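Local coordinates for protein prolyl oligopeptidase (Novosphingobium capsulatum, PDB 1YR2) that probably hydrolyses oligopeptides on the carboxyl side of proline, and to some extent alanine, as a serine endopeptidase of the prolyl oligopeptidase family, at residues Leu151-Trp157 with Leu177-Val181; His382-Ser386 with Glu462-Tyr466; Pro648-Thr654 with Lys681-Ile687. All coordinates share one frame. Residue numbers count along the deposited sequence, not the author numbering.

Contact 1 of 3, residues Leu151-Trp157 with Leu177-Val181; sequences LLDPNTW and LAYSV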
ATOM      1  N   LEU A 151      25.509   2.633  13.479  1.00 14.66           N
ATOM      2  CA  LEU A 151      26.452   2.920  12.426  1.00 13.80           C
ATOM      3  C   LEU A 151      26.162   4.266  11.778  1.00 14.46           C
ATOM      4  O   LEU A 151      27.094   5.034  11.590  1.00 12.88           O
ATOM      5  CB  LEU A 151      26.431   1.790  11.386  1.00 15.09           C
ATOM      6  CG  LEU A 151      27.499   1.889  10.301  1.00 14.86           C
ATOM      7  CD1 LEU A 151      28.949   1.964  10.870  1.00 16.15           C
ATOM      8  CD2 LEU A 151      27.368   0.701   9.355  1.00 16.68           C
ATOM      9  N   LEU A 152      24.909   4.540  11.407  1.00 13.62           N
ATOM     10  CA  LEU A 152      24.481   5.898  11.058  1.00 15.27           C
ATOM     11  C   LEU A 152      23.254   6.312  11.844  1.00 15.46           C
ATOM     12  O   LEU A 152      22.341   5.516  12.040  1.00 13.74           O
ATOM     13  CB  LEU A 152      24.157   6.007   9.562  1.00 14.61           C
ATOM     14  CG  LEU A 152      25.197   5.545   8.539  1.00 17.25           C
ATOM     15  CD1 LEU A 152      24.547   5.435   7.167  1.00 18.02           C
ATOM     16  CD2 LEU A 152      26.334   6.525   8.550  1.00 19.13           C
ATOM     17  N   ASP A 153      23.241   7.557  12.331  1.00 16.38           N
ATOM     18  CA  ASP A 153      22.046   8.131  12.908  1.00 16.92           C
ATOM     19  C   ASP A 153      21.689   9.450  12.219  1.00 17.71           C
ATOM     20  O   ASP A 153      22.130  10.520  12.629  1.00 18.63           O
ATOM     21  CB  ASP A 153      22.182   8.352  14.391  1.00 18.22           C
ATOM     22  CG  ASP A 153      20.840   8.693  15.030  1.00 19.09           C
ATOM     23  OD1 ASP A 153      19.892   9.069  14.292  1.00 20.26           O
ATOM     24  OD2 ASP A 153      20.622   8.555  16.244  1.00 19.85           O
ATOM     25  N   PRO A 154      20.868   9.373  11.194  1.00 18.16           N
ATOM     26  CA  PRO A 154      20.555  10.555  10.385  1.00 19.52           C
ATOM     27  C   PRO A 154      19.850  11.668  11.166  1.00 20.56           C
ATOM     28  O   PRO A 154      19.973  12.833  10.781  1.00 22.31           O
ATOM     29  CB  PRO A 154      19.680  10.003   9.285  1.00 18.78           C
ATOM     30  CG  PRO A 154      19.876   8.546   9.319  1.00 19.73           C
ATOM     31  CD  PRO A 154      20.200   8.167  10.696  1.00 17.93           C
ATOM     32  N   ASN A 155      19.199  11.324  12.279  1.00 20.71           N
ATOM     33  CA  ASN A 155      18.550  12.301  13.132  1.00 21.78           C
ATOM     34  C   ASN A 155      19.550  13.275  13.781  1.00 22.63           C
ATOM     35  O   ASN A 155      19.163  14.370  14.145  1.00 23.65           O
ATOM     36  CB  ASN A 155      17.700  11.599  14.225  1.00 22.17           C
ATOM     37  CG  ASN A 155      16.733  10.602  13.661  1.00 21.91           C
ATOM     38  OD1 ASN A 155      15.762  10.972  13.006  1.00 22.21           O
ATOM     39  ND2 ASN A 155      17.008   9.312  13.876  1.00 25.76           N
ATOM     40  N   THR A 156      20.815  12.888  13.942  1.00 23.35           N
ATOM     41  CA  THR A 156      21.865  13.790  14.483  1.00 24.76           C
ATOM     42  C   THR A 156      22.495  14.674  13.410  1.00 25.43           C
ATOM     43  O   THR A 156      23.340  15.503  13.708  1.00 26.10           O
ATOM     44  CB  THR A 156      23.029  12.995  15.108  1.00 24.77           C
ATOM     45  OG1 THR A 156      23.705  12.231  14.084  1.00 25.59           O
ATOM     46  CG2 THR A 156      22.540  11.958  16.105  1.00 25.66           C
ATOM     47  N   TRP A 157      22.132  14.478  12.154  1.00 25.57           N
ATOM     48  CA  TRP A 157      22.705  15.271  11.083  1.00 25.83           C
ATOM     49  C   TRP A 157      22.034  16.658  11.033  1.00 26.59           C
ATOM     50  O   TRP A 157      22.479  17.515  10.274  1.00 27.28           O
ATOM     51  CB  TRP A 157      22.560  14.541   9.745  1.00 25.67           C
ATOM     52  CG  TRP A 157      23.232  13.179   9.685  1.00 23.35           C
ATOM     53  CD1 TRP A 157      24.106  12.627  10.597  1.00 20.69           C
ATOM     54  CD2 TRP A 157      23.105  12.230   8.634  1.00 19.67           C
ATOM     55  NE1 TRP A 157      24.489  11.370  10.174  1.00 22.33           N
ATOM     56  CE2 TRP A 157      23.899  11.113   8.967  1.00 19.76           C
ATOM     57  CE3 TRP A 157      22.380  12.202   7.440  1.00 22.96           C
ATOM     58  CZ2 TRP A 157      23.998   9.991   8.143  1.00 21.17           C
ATOM     59  CZ3 TRP A 157      22.478  11.077   6.621  1.00 21.70           C
ATOM     60  CH2 TRP A 157      23.272   9.987   6.989  1.00 21.37           C
ATOM     61  N   LEU A 177      30.916   0.848   4.222  1.00 11.79           N
ATOM     62  CA  LEU A 177      29.537   1.123   3.897  1.00 12.50           C
ATOM     63  C   LEU A 177      29.446   2.444   3.163  1.00 13.20           C
ATOM     64  O   LEU A 177      30.039   3.454   3.555  1.00 13.72           O
ATOM     65  CB  LEU A 177      28.695   1.112   5.164  1.00 13.56           C
ATOM     66  CG  LEU A 177      27.208   1.304   4.902  1.00 15.90           C
ATOM     67  CD1 LEU A 177      26.479   0.086   5.236  1.00 18.15           C
ATOM     68  CD2 LEU A 177      26.721   2.507   5.635  1.00 19.24           C
ATOM     69  N   ALA A 178      28.714   2.408   2.070  1.00 11.84           N
ATOM     70  CA  ALA A 178      28.469   3.560   1.246  1.00 11.85           C
ATOM     71  C   ALA A 178      27.062   3.988   1.517  1.00 11.96           C
ATOM     72  O   ALA A 178      26.169   3.142   1.683  1.00 11.34           O
ATOM     73  CB  ALA A 178      28.644   3.222  -0.245  1.00 12.21           C
ATOM     74  N   TYR A 179      26.836   5.309   1.558  1.00 10.81           N
ATOM     75  CA  TYR A 179      25.510   5.799   1.714  1.00 10.41           C
ATOM     76  C   TYR A 179      25.254   7.093   0.987  1.00 10.86           C
ATOM     77  O   TYR A 179      26.173   7.846   0.764  1.00 10.86           O
ATOM     78  CB  TYR A 179      25.139   5.889   3.197  1.00 10.91           C
ATOM     79  CG  TYR A 179      25.961   6.828   3.969  1.00 12.69           C
ATOM     80  CD1 TYR A 179      27.239   6.479   4.398  1.00 12.46           C
ATOM     81  CD2 TYR A 179      25.450   8.052   4.344  1.00 13.80           C
ATOM     82  CE1 TYR A 179      27.997   7.369   5.152  1.00 14.82           C
ATOM     83  CE2 TYR A 179      26.210   8.928   5.057  1.00 15.43           C
ATOM     84  CZ  TYR A 179      27.462   8.570   5.479  1.00 14.09           C
ATOM     85  OH  TYR A 179      28.219   9.448   6.224  1.00 13.70           O
ATOM     86  N   SER A 180      23.990   7.295   0.618  1.00 11.37           N
ATOM     87  CA  SER A 180      23.530   8.448  -0.143  1.00 13.11           C
ATOM     88  C   SER A 180      22.776   9.423   0.762  1.00 12.48           C
ATOM     89  O   SER A 180      21.835   9.003   1.471  1.00 12.64           O
ATOM     90  CB  SER A 180      22.550   7.921  -1.163  1.00 13.99           C
ATOM     91  OG  SER A 180      22.335   8.885  -2.083  1.00 23.75           O
ATOM     92  N   VAL A 181      23.096  10.699   0.658  1.00 12.39           N
ATOM     93  CA  VAL A 181      22.541  11.745   1.513  1.00 14.23           C
ATOM     94  C   VAL A 181      21.823  12.787   0.671  1.00 14.60           C
ATOM     95  O   VAL A 181      22.357  13.231  -0.337  1.00 14.43           O
ATOM     96  CB  VAL A 181      23.667  12.487   2.275  1.00 15.09           C
ATOM     97  CG1 VAL A 181      23.084  13.525   3.174  1.00 17.86           C
ATOM     98  CG2 VAL A 181      24.529  11.507   3.113  1.00 17.49           C
TER
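Leu152 sets its CD1 methyl over one face of the Tyr179 ring, Leu152 CD1 lying 4.0 Å from the centroid and 19° off the normal, a CH-pi contact. The same methyl carbon also meets Leu177, two residues before Tyr179 on the same strand, Leu152 CD1 to Leu177 CD2 being 4.0 Å. A classic beta bulge explains why two consecutive leucines can take part: Leu151 and Leu152 both face Leu135 of the adjoining strand, and both send their CB toward 177-181, so that Leu151 CD2 also comes within 4.2 Å of Leu177 CD2. The partner strand alternates regularly. Leu177, Tyr179 and Val181 look across the gap, whereas Ala178 and Ser180 look away.

The remaining contribution comes from Trp157, returned to the interface by a compact turn. Asp153 OD1 accepts from Asn155 N at 3.1 Å in an Asx turn, and Thr156 OG1 donates to Asp153 O at 2.7 Å, around a short 3-10 segment, 154-156. The indole approaches Tyr179 obliquely, with Trp157 CH2 3.7 Å from Tyr179 CE2 and the ring planes at 31°, and reaches Val181, Trp157 CZ3 to Val181 CG2 being 4.1 Å.

With Leu151 CA 9.2 Å from Leu177 CA and Leu152 CA 9.4 Å from Tyr179 CA, the segments meet through side chains rather than as paired strands. Apolar packing between the outermost strand of one four-stranded antiparallel sheet and the face of the next is how adjacent blades are joined in a beta-propeller, here the seven-bladed N-terminal domain.

Contact 2 of 3, residues His382-Ser386 with Glu462-Tyr466; sequences HDAKS and EQVFY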
ATOM      1  N   HIS A 382      -1.985 -14.172  -5.430  1.00 12.60           N
ATOM      2  CA  HIS A 382      -2.847 -15.331  -5.545  1.00 13.06           C
ATOM      3  C   HIS A 382      -4.161 -15.106  -4.766  1.00 13.20           C
ATOM      4  O   HIS A 382      -4.182 -15.092  -3.555  1.00 12.12           O
ATOM      5  CB  HIS A 382      -2.095 -16.527  -4.950  1.00 14.86           C
ATOM      6  CG  HIS A 382      -2.784 -17.842  -5.158  1.00 16.43           C
ATOM      7  ND1 HIS A 382      -2.864 -18.437  -6.396  1.00 20.83           N
ATOM      8  CD2 HIS A 382      -3.419 -18.677  -4.292  1.00 20.93           C
ATOM      9  CE1 HIS A 382      -3.529 -19.582  -6.292  1.00 23.80           C
ATOM     10  NE2 HIS A 382      -3.892 -19.741  -5.029  1.00 24.55           N
ATOM     11  N   ASP A 383      -5.252 -14.950  -5.493  1.00 12.92           N
ATOM     12  CA  ASP A 383      -6.556 -14.590  -4.905  1.00 13.33           C
ATOM     13  C   ASP A 383      -6.449 -13.451  -3.871  1.00 11.88           C
ATOM     14  O   ASP A 383      -6.870 -13.572  -2.719  1.00 11.46           O
ATOM     15  CB  ASP A 383      -7.254 -15.804  -4.325  1.00 13.28           C
ATOM     16  CG  ASP A 383      -7.624 -16.845  -5.386  1.00 15.82           C
ATOM     17  OD1 ASP A 383      -8.269 -16.534  -6.410  1.00 16.81           O
ATOM     18  OD2 ASP A 383      -7.325 -18.034  -5.231  1.00 19.60           O
ATOM     19  N   ALA A 384      -5.889 -12.343  -4.322  1.00 11.24           N
ATOM     20  CA  ALA A 384      -5.843 -11.079  -3.576  1.00 11.13           C
ATOM     21  C   ALA A 384      -4.986 -11.055  -2.322  1.00 11.40           C
ATOM     22  O   ALA A 384      -5.186 -10.220  -1.499  1.00 13.10           O
ATOM     23  CB  ALA A 384      -7.277 -10.615  -3.272  1.00 11.82           C
ATOM     24  N   LYS A 385      -4.005 -11.946  -2.225  1.00 10.97           N
ATOM     25  CA  LYS A 385      -3.086 -12.020  -1.099  1.00 11.56           C
ATOM     26  C   LYS A 385      -1.789 -12.632  -1.660  1.00 11.63           C
ATOM     27  O   LYS A 385      -1.740 -13.081  -2.797  1.00 12.29           O
ATOM     28  CB  LYS A 385      -3.687 -12.890   0.023  1.00 11.82           C
ATOM     29  CG  LYS A 385      -3.815 -14.385  -0.482  1.00 14.71           C
ATOM     30  CD  LYS A 385      -4.460 -15.321   0.432  1.00 18.21           C
ATOM     31  CE  LYS A 385      -4.611 -16.691  -0.308  1.00 15.39           C
ATOM     32  NZ  LYS A 385      -5.590 -16.445  -1.412  1.00 12.76           N
ATOM     33  N   SER A 386      -0.741 -12.656  -0.869  1.00 10.68           N
ATOM     34  CA  SER A 386       0.542 -13.140  -1.326  1.00 11.47           C
ATOM     35  C   SER A 386       0.627 -14.672  -1.260  1.00 11.44           C
ATOM     36  O   SER A 386       0.156 -15.289  -0.332  1.00 11.34           O
ATOM     37  CB  SER A 386       1.695 -12.495  -0.552  1.00 11.48           C
ATOM     38  OG  SER A 386       1.871 -11.123  -0.897  1.00 10.35           O
ATOM     39  N   GLU A 462      -9.232 -14.574   7.829  1.00 12.14           N
ATOM     40  CA  GLU A 462      -9.797 -15.658   7.025  1.00 11.92           C
ATOM     41  C   GLU A 462     -10.150 -15.094   5.662  1.00 11.65           C
ATOM     42  O   GLU A 462     -10.264 -13.898   5.528  1.00 10.20           O
ATOM     43  CB  GLU A 462     -11.072 -16.164   7.700  1.00 13.41           C
ATOM     44  CG  GLU A 462     -10.791 -16.965   8.953  1.00 19.02           C
ATOM     45  CD  GLU A 462     -12.050 -17.511   9.613  1.00 25.27           C
ATOM     46  OE1 GLU A 462     -12.625 -18.506   9.134  1.00 32.11           O
ATOM     47  OE2 GLU A 462     -12.465 -16.930  10.628  1.00 30.09           O
ATOM     48  N   GLN A 463     -10.262 -15.935   4.626  1.00 10.27           N
ATOM     49  CA  GLN A 463     -10.722 -15.483   3.330  1.00 10.78           C
ATOM     50  C   GLN A 463     -11.805 -16.413   2.829  1.00 11.44           C
ATOM     51  O   GLN A 463     -11.730 -17.606   3.045  1.00 11.74           O
ATOM     52  CB  GLN A 463      -9.566 -15.428   2.301  1.00 11.35           C
ATOM     53  CG  GLN A 463      -9.978 -14.969   0.872  1.00 11.34           C
ATOM     54  CD  GLN A 463      -8.801 -14.881  -0.086  1.00 13.14           C
ATOM     55  OE1 GLN A 463      -8.021 -15.845  -0.208  1.00 15.61           O
ATOM     56  NE2 GLN A 463      -8.631 -13.712  -0.724  1.00 11.53           N
ATOM     57  N   VAL A 464     -12.862 -15.832   2.275  1.00 11.17           N
ATOM     58  CA  VAL A 464     -13.951 -16.580   1.694  1.00 12.73           C
ATOM     59  C   VAL A 464     -14.162 -16.088   0.284  1.00 12.66           C
ATOM     60  O   VAL A 464     -13.641 -15.056  -0.116  1.00 11.73           O
ATOM     61  CB  VAL A 464     -15.262 -16.469   2.524  1.00 12.14           C
ATOM     62  CG1 VAL A 464     -15.002 -17.009   3.942  1.00 14.20           C
ATOM     63  CG2 VAL A 464     -15.792 -15.029   2.575  1.00 13.79           C
ATOM     64  N   PHE A 465     -14.937 -16.834  -0.471  1.00 13.45           N
ATOM     65  CA  PHE A 465     -15.292 -16.425  -1.816  1.00 13.98           C
ATOM     66  C   PHE A 465     -16.799 -16.564  -1.921  1.00 14.95           C
ATOM     67  O   PHE A 465     -17.307 -17.667  -1.818  1.00 15.78           O
ATOM     68  CB  PHE A 465     -14.578 -17.332  -2.837  1.00 15.11           C
ATOM     69  CG  PHE A 465     -13.078 -17.303  -2.711  1.00 15.15           C
ATOM     70  CD1 PHE A 465     -12.423 -18.164  -1.842  1.00 16.60           C
ATOM     71  CD2 PHE A 465     -12.329 -16.403  -3.464  1.00 15.03           C
ATOM     72  CE1 PHE A 465     -11.017 -18.116  -1.708  1.00 18.78           C
ATOM     73  CE2 PHE A 465     -10.947 -16.331  -3.320  1.00 18.31           C
ATOM     74  CZ  PHE A 465     -10.285 -17.180  -2.442  1.00 17.43           C
ATOM     75  N   TYR A 466     -17.508 -15.483  -2.222  1.00 14.20           N
ATOM     76  CA  TYR A 466     -18.972 -15.508  -2.213  1.00 13.83           C
ATOM     77  C   TYR A 466     -19.521 -15.106  -3.581  1.00 14.16           C
ATOM     78  O   TYR A 466     -18.920 -14.274  -4.246  1.00 13.32           O
ATOM     79  CB  TYR A 466     -19.473 -14.529  -1.146  1.00 14.03           C
ATOM     80  CG  TYR A 466     -19.185 -13.089  -1.470  1.00 13.98           C
ATOM     81  CD1 TYR A 466     -20.100 -12.304  -2.213  1.00 11.86           C
ATOM     82  CD2 TYR A 466     -18.019 -12.475  -1.034  1.00 12.14           C
ATOM     83  CE1 TYR A 466     -19.818 -10.941  -2.492  1.00 11.65           C
ATOM     84  CE2 TYR A 466     -17.745 -11.137  -1.337  1.00 12.72           C
ATOM     85  CZ  TYR A 466     -18.634 -10.395  -2.082  1.00 12.62           C
ATOM     86  OH  TYR A 466     -18.380  -9.066  -2.371  1.00 12.67           O
TER
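Two segments of the chain with quite different backbones meet here. His382-Ser386 is the tip of a tight beta-hairpin, in which His382 N donates to Lys385 O at 2.9 Å while Asp383 and Ala384 both adopt left-handed conformations (phi/psi 45°/56° and 67°/23°), close to a type I' turn. Glu462-Tyr466 is fully extended and belongs to the outermost strand of the mixed sheet of the alpha/beta-hydrolase domain. The hairpin belongs to a propeller blade, so the contact is an interdomain one, small at 165 Å² and largely polar. The closest CA atoms, those of Asp383 and Gln463, remain 9.3 Å apart, leaving side chains to span the gap.

Gln463 extends with its first two chi angles trans and uses both ends of its amide, one to donate and one to accept. Beside it, Phe465 offers the edge of its ring to the hairpin, Asp383 CB lying 3.8 Å from Phe465 CZ; the carboxylate of Asp383 is held by Tyr531 of the catalytic domain. A small polar contact of this kind is consistent with a junction whose interdomain dynamics have been linked to catalysis and specificity. At its centre, Gln463 NE2 donates to Asp383 O at 2.7 Å, while Lys385 NZ donates to Gln463 OE1 at 2.8 Å and also to His382 O at 2.9 Å.

Contact 3 of 3, residues Pro648-Thr654 with Lys681-Ile687; sequences PAILVTT and KPHLIRI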
ATOM      1  N   PRO A 648     -29.951   4.116   7.334  1.00 12.60           N
ATOM      2  CA  PRO A 648     -29.005   3.909   8.417  1.00 12.52           C
ATOM      3  C   PRO A 648     -28.574   5.240   9.041  1.00 12.40           C
ATOM      4  O   PRO A 648     -28.792   6.340   8.495  1.00 13.83           O
ATOM      5  CB  PRO A 648     -27.806   3.257   7.730  1.00 12.49           C
ATOM      6  CG  PRO A 648     -28.106   3.164   6.312  1.00 14.38           C
ATOM      7  CD  PRO A 648     -29.403   3.745   6.013  1.00 11.05           C
ATOM      8  N   ALA A 649     -27.946   5.130  10.186  1.00 11.28           N
ATOM      9  CA  ALA A 649     -27.184   6.281  10.723  1.00 11.56           C
ATOM     10  C   ALA A 649     -26.022   6.508   9.763  1.00 11.06           C
ATOM     11  O   ALA A 649     -25.391   5.550   9.329  1.00 12.68           O
ATOM     12  CB  ALA A 649     -26.677   5.984  12.108  1.00 11.32           C
ATOM     13  N   ILE A 650     -25.713   7.766   9.451  1.00 10.94           N
ATOM     14  CA  ILE A 650     -24.712   8.096   8.472  1.00 10.62           C
ATOM     15  C   ILE A 650     -23.863   9.231   8.979  1.00 12.28           C
ATOM     16  O   ILE A 650     -24.407  10.234   9.461  1.00 13.28           O
ATOM     17  CB  ILE A 650     -25.355   8.526   7.122  1.00 10.85           C
ATOM     18  CG1 ILE A 650     -26.204   7.411   6.519  1.00 11.83           C
ATOM     19  CG2 ILE A 650     -24.282   8.963   6.125  1.00 11.50           C
ATOM     20  CD1 ILE A 650     -27.035   7.830   5.312  1.00 12.98           C
ATOM     21  N   LEU A 651     -22.544   9.049   8.932  1.00 11.85           N
ATOM     22  CA  LEU A 651     -21.601  10.099   9.309  1.00 11.45           C
ATOM     23  C   LEU A 651     -20.718  10.303   8.093  1.00 11.54           C
ATOM     24  O   LEU A 651     -19.770   9.523   7.824  1.00 11.98           O
ATOM     25  CB  LEU A 651     -20.779   9.690  10.536  1.00 11.60           C
ATOM     26  CG  LEU A 651     -19.774  10.685  11.111  1.00 13.67           C
ATOM     27  CD1 LEU A 651     -20.494  11.941  11.520  1.00 13.31           C
ATOM     28  CD2 LEU A 651     -19.015  10.036  12.259  1.00 14.08           C
ATOM     29  N   VAL A 652     -21.050  11.345   7.351  1.00 10.78           N
ATOM     30  CA  VAL A 652     -20.258  11.815   6.232  1.00 12.38           C
ATOM     31  C   VAL A 652     -18.995  12.536   6.762  1.00 12.51           C
ATOM     32  O   VAL A 652     -19.069  13.324   7.714  1.00 13.80           O
ATOM     33  CB  VAL A 652     -21.091  12.758   5.373  1.00 10.88           C
ATOM     34  CG1 VAL A 652     -20.310  13.252   4.163  1.00 13.02           C
ATOM     35  CG2 VAL A 652     -22.463  12.108   5.041  1.00 12.55           C
ATOM     36  N   THR A 653     -17.828  12.262   6.206  1.00 14.08           N
ATOM     37  CA  THR A 653     -16.612  12.990   6.668  1.00 14.19           C
ATOM     38  C   THR A 653     -15.873  13.610   5.525  1.00 14.83           C
ATOM     39  O   THR A 653     -15.762  13.017   4.432  1.00 13.47           O
ATOM     40  CB  THR A 653     -15.637  12.076   7.445  1.00 15.23           C
ATOM     41  OG1 THR A 653     -15.207  11.040   6.566  1.00 13.72           O
ATOM     42  CG2 THR A 653     -16.305  11.353   8.609  1.00 14.82           C
ATOM     43  N   THR A 654     -15.364  14.815   5.753  1.00 14.63           N
ATOM     44  CA  THR A 654     -14.530  15.503   4.757  1.00 15.36           C
ATOM     45  C   THR A 654     -13.892  16.695   5.452  1.00 15.86           C
ATOM     46  O   THR A 654     -14.381  17.107   6.492  1.00 14.86           O
ATOM     47  CB  THR A 654     -15.368  16.004   3.530  1.00 15.63           C
ATOM     48  OG1 THR A 654     -14.571  16.814   2.662  1.00 15.50           O
ATOM     49  CG2 THR A 654     -16.485  16.977   3.968  1.00 15.17           C
ATOM     50  N   LYS A 681     -32.695   8.199  12.488  1.00 14.52           N
ATOM     51  CA  LYS A 681     -31.275   8.008  12.779  1.00 14.76           C
ATOM     52  C   LYS A 681     -30.492   9.258  12.347  1.00 14.26           C
ATOM     53  O   LYS A 681     -30.886   9.951  11.415  1.00 14.53           O
ATOM     54  CB  LYS A 681     -30.743   6.702  12.126  1.00 15.40           C
ATOM     55  CG  LYS A 681     -31.300   5.424  12.859  1.00 17.87           C
ATOM     56  CD  LYS A 681     -30.786   4.135  12.243  1.00 23.11           C
ATOM     57  CE  LYS A 681     -31.241   2.846  12.969  1.00 25.72           C
ATOM     58  NZ  LYS A 681     -30.367   1.739  12.376  1.00 29.55           N
ATOM     59  N   PRO A 682     -29.415   9.583  13.045  1.00 13.54           N
ATOM     60  CA  PRO A 682     -28.624  10.793  12.727  1.00 13.23           C
ATOM     61  C   PRO A 682     -27.986  10.714  11.327  1.00 13.88           C
ATOM     62  O   PRO A 682     -27.388   9.681  11.018  1.00 14.40           O
ATOM     63  CB  PRO A 682     -27.493  10.755  13.737  1.00 12.63           C
ATOM     64  CG  PRO A 682     -27.829   9.722  14.727  1.00 15.22           C
ATOM     65  CD  PRO A 682     -28.826   8.794  14.135  1.00 14.05           C
ATOM     66  N   HIS A 683     -28.094  11.780  10.538  1.00 12.67           N
ATOM     67  CA  HIS A 683     -27.482  11.892   9.230  1.00 12.88           C
ATOM     68  C   HIS A 683     -26.640  13.163   9.276  1.00 13.93           C
ATOM     69  O   HIS A 683     -27.156  14.290   9.165  1.00 15.25           O
ATOM     70  CB  HIS A 683     -28.603  11.951   8.203  1.00 12.73           C
ATOM     71  CG  HIS A 683     -29.470  10.725   8.225  1.00 12.52           C
ATOM     72  ND1 HIS A 683     -30.843  10.758   8.110  1.00 13.32           N
ATOM     73  CD2 HIS A 683     -29.140   9.425   8.436  1.00 14.87           C
ATOM     74  CE1 HIS A 683     -31.312   9.520   8.188  1.00 17.93           C
ATOM     75  NE2 HIS A 683     -30.301   8.692   8.387  1.00 13.82           N
ATOM     76  N   LEU A 684     -25.344  12.965   9.545  1.00 12.90           N
ATOM     77  CA  LEU A 684     -24.482  14.013  10.036  1.00 12.98           C
ATOM     78  C   LEU A 684     -23.272  14.163   9.165  1.00 13.55           C
ATOM     79  O   LEU A 684     -22.906  13.231   8.482  1.00 14.49           O
ATOM     80  CB  LEU A 684     -23.929  13.680  11.442  1.00 12.87           C
ATOM     81  CG  LEU A 684     -24.968  13.439  12.540  1.00 12.98           C
ATOM     82  CD1 LEU A 684     -24.257  13.081  13.875  1.00 16.47           C
ATOM     83  CD2 LEU A 684     -25.857  14.619  12.711  1.00 15.94           C
ATOM     84  N   ILE A 685     -22.655  15.348   9.209  1.00 12.91           N
ATOM     85  CA  ILE A 685     -21.399  15.539   8.501  1.00 13.31           C
ATOM     86  C   ILE A 685     -20.348  16.044   9.476  1.00 14.88           C
ATOM     87  O   ILE A 685     -20.559  17.045  10.140  1.00 12.54           O
ATOM     88  CB  ILE A 685     -21.549  16.462   7.232  1.00 12.67           C
ATOM     89  CG1 ILE A 685     -20.225  16.526   6.471  1.00 12.52           C
ATOM     90  CG2 ILE A 685     -22.002  17.886   7.644  1.00 13.92           C
ATOM     91  CD1 ILE A 685     -20.271  17.314   5.195  1.00 13.03           C
ATOM     92  N   ARG A 686     -19.212  15.354   9.541  1.00 14.02           N
ATOM     93  CA  ARG A 686     -18.079  15.781  10.361  1.00 14.70           C
ATOM     94  C   ARG A 686     -17.098  16.471   9.435  1.00 14.91           C
ATOM     95  O   ARG A 686     -16.564  15.850   8.516  1.00 15.08           O
ATOM     96  CB  ARG A 686     -17.430  14.585  11.033  1.00 14.53           C
ATOM     97  CG  ARG A 686     -16.244  14.906  11.940  1.00 15.32           C
ATOM     98  CD  ARG A 686     -15.483  13.656  12.308  1.00 16.63           C
ATOM     99  NE  ARG A 686     -14.498  13.918  13.349  1.00 17.14           N
ATOM    100  CZ  ARG A 686     -13.299  14.484  13.148  1.00 18.75           C
ATOM    101  NH1 ARG A 686     -12.903  14.825  11.933  1.00 18.64           N
ATOM    102  NH2 ARG A 686     -12.470  14.682  14.167  1.00 15.49           N
ATOM    103  N   ILE A 687     -16.898  17.748   9.653  1.00 16.29           N
ATOM    104  CA  ILE A 687     -16.093  18.557   8.770  1.00 18.48           C
ATOM    105  C   ILE A 687     -14.822  19.004   9.509  1.00 20.61           C
ATOM    106  O   ILE A 687     -14.904  19.740  10.506  1.00 20.95           O
ATOM    107  CB  ILE A 687     -16.872  19.757   8.269  1.00 18.35           C
ATOM    108  CG1 ILE A 687     -18.217  19.346   7.649  1.00 18.64           C
ATOM    109  CG2 ILE A 687     -16.045  20.446   7.202  1.00 19.97           C
ATOM    110  CD1 ILE A 687     -19.172  20.505   7.369  1.00 19.66           C
TER
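In a beta-alpha-beta crossover of the alpha/beta-hydrolase fold, strands 649-654 and 683-687 run parallel, linked through helix 664-675. Five backbone hydrogen bonds join them, from Ile650 N to Pro682 O at 3.0 Å through to Thr654 N to Arg686 O at 3.2 Å. The rotamers decide how side chains fill the two faces. Val652 and Ile685 both take chi1 t, which brings Val652 CG1 to 4.0 Å from Ile685 CG1 on the face where helix 664-675 packs against both. Ile685 also has chi2 t, and its CD1 reaches Thr654 CG2 at 4.0 Å. On the opposite face, Leu651 (t, p) leans across the strand boundary, placing its CD1 3.9 Å from Leu684 CB and 4.1 Å from Arg686 CB. Arg686 keeps chi1 to chi3 trans, so beyond CB the extended side chain rises off the sheet and away from strand 649-654, carrying the guanidinium to salt bridges with Asp708 and Glu688. Helix 72-89 packs on Leu684. At the start of the pair, His683 with chi1 m swings its imidazole back past Ile650, and its NE2 makes a weak hydrogen bond to Pro648 O, 2.8 Å long but bent to 126°.

The three contacts illustrate a two-domain architecture at successive levels: contact 1 joins adjacent blades within the propeller, contact 2 joins propeller to catalytic domain, and contact 3 builds the catalytic domain's sheet. Contacts 2 and 3 share that sheet at its two outermost strands, 459-467 and 683-687, with nearest atoms about 18 Å apart and centres 31 Å apart. Contact 1 stands farther off, its centre 41 Å from contact 2 and 47 Å from contact 3. A probable nucleophile elbow carrying Ser575 follows strand 569-574, between those outer strands. In this fold, the loops beyond the strands of contact 3 typically supply the catalytic acid and histidine.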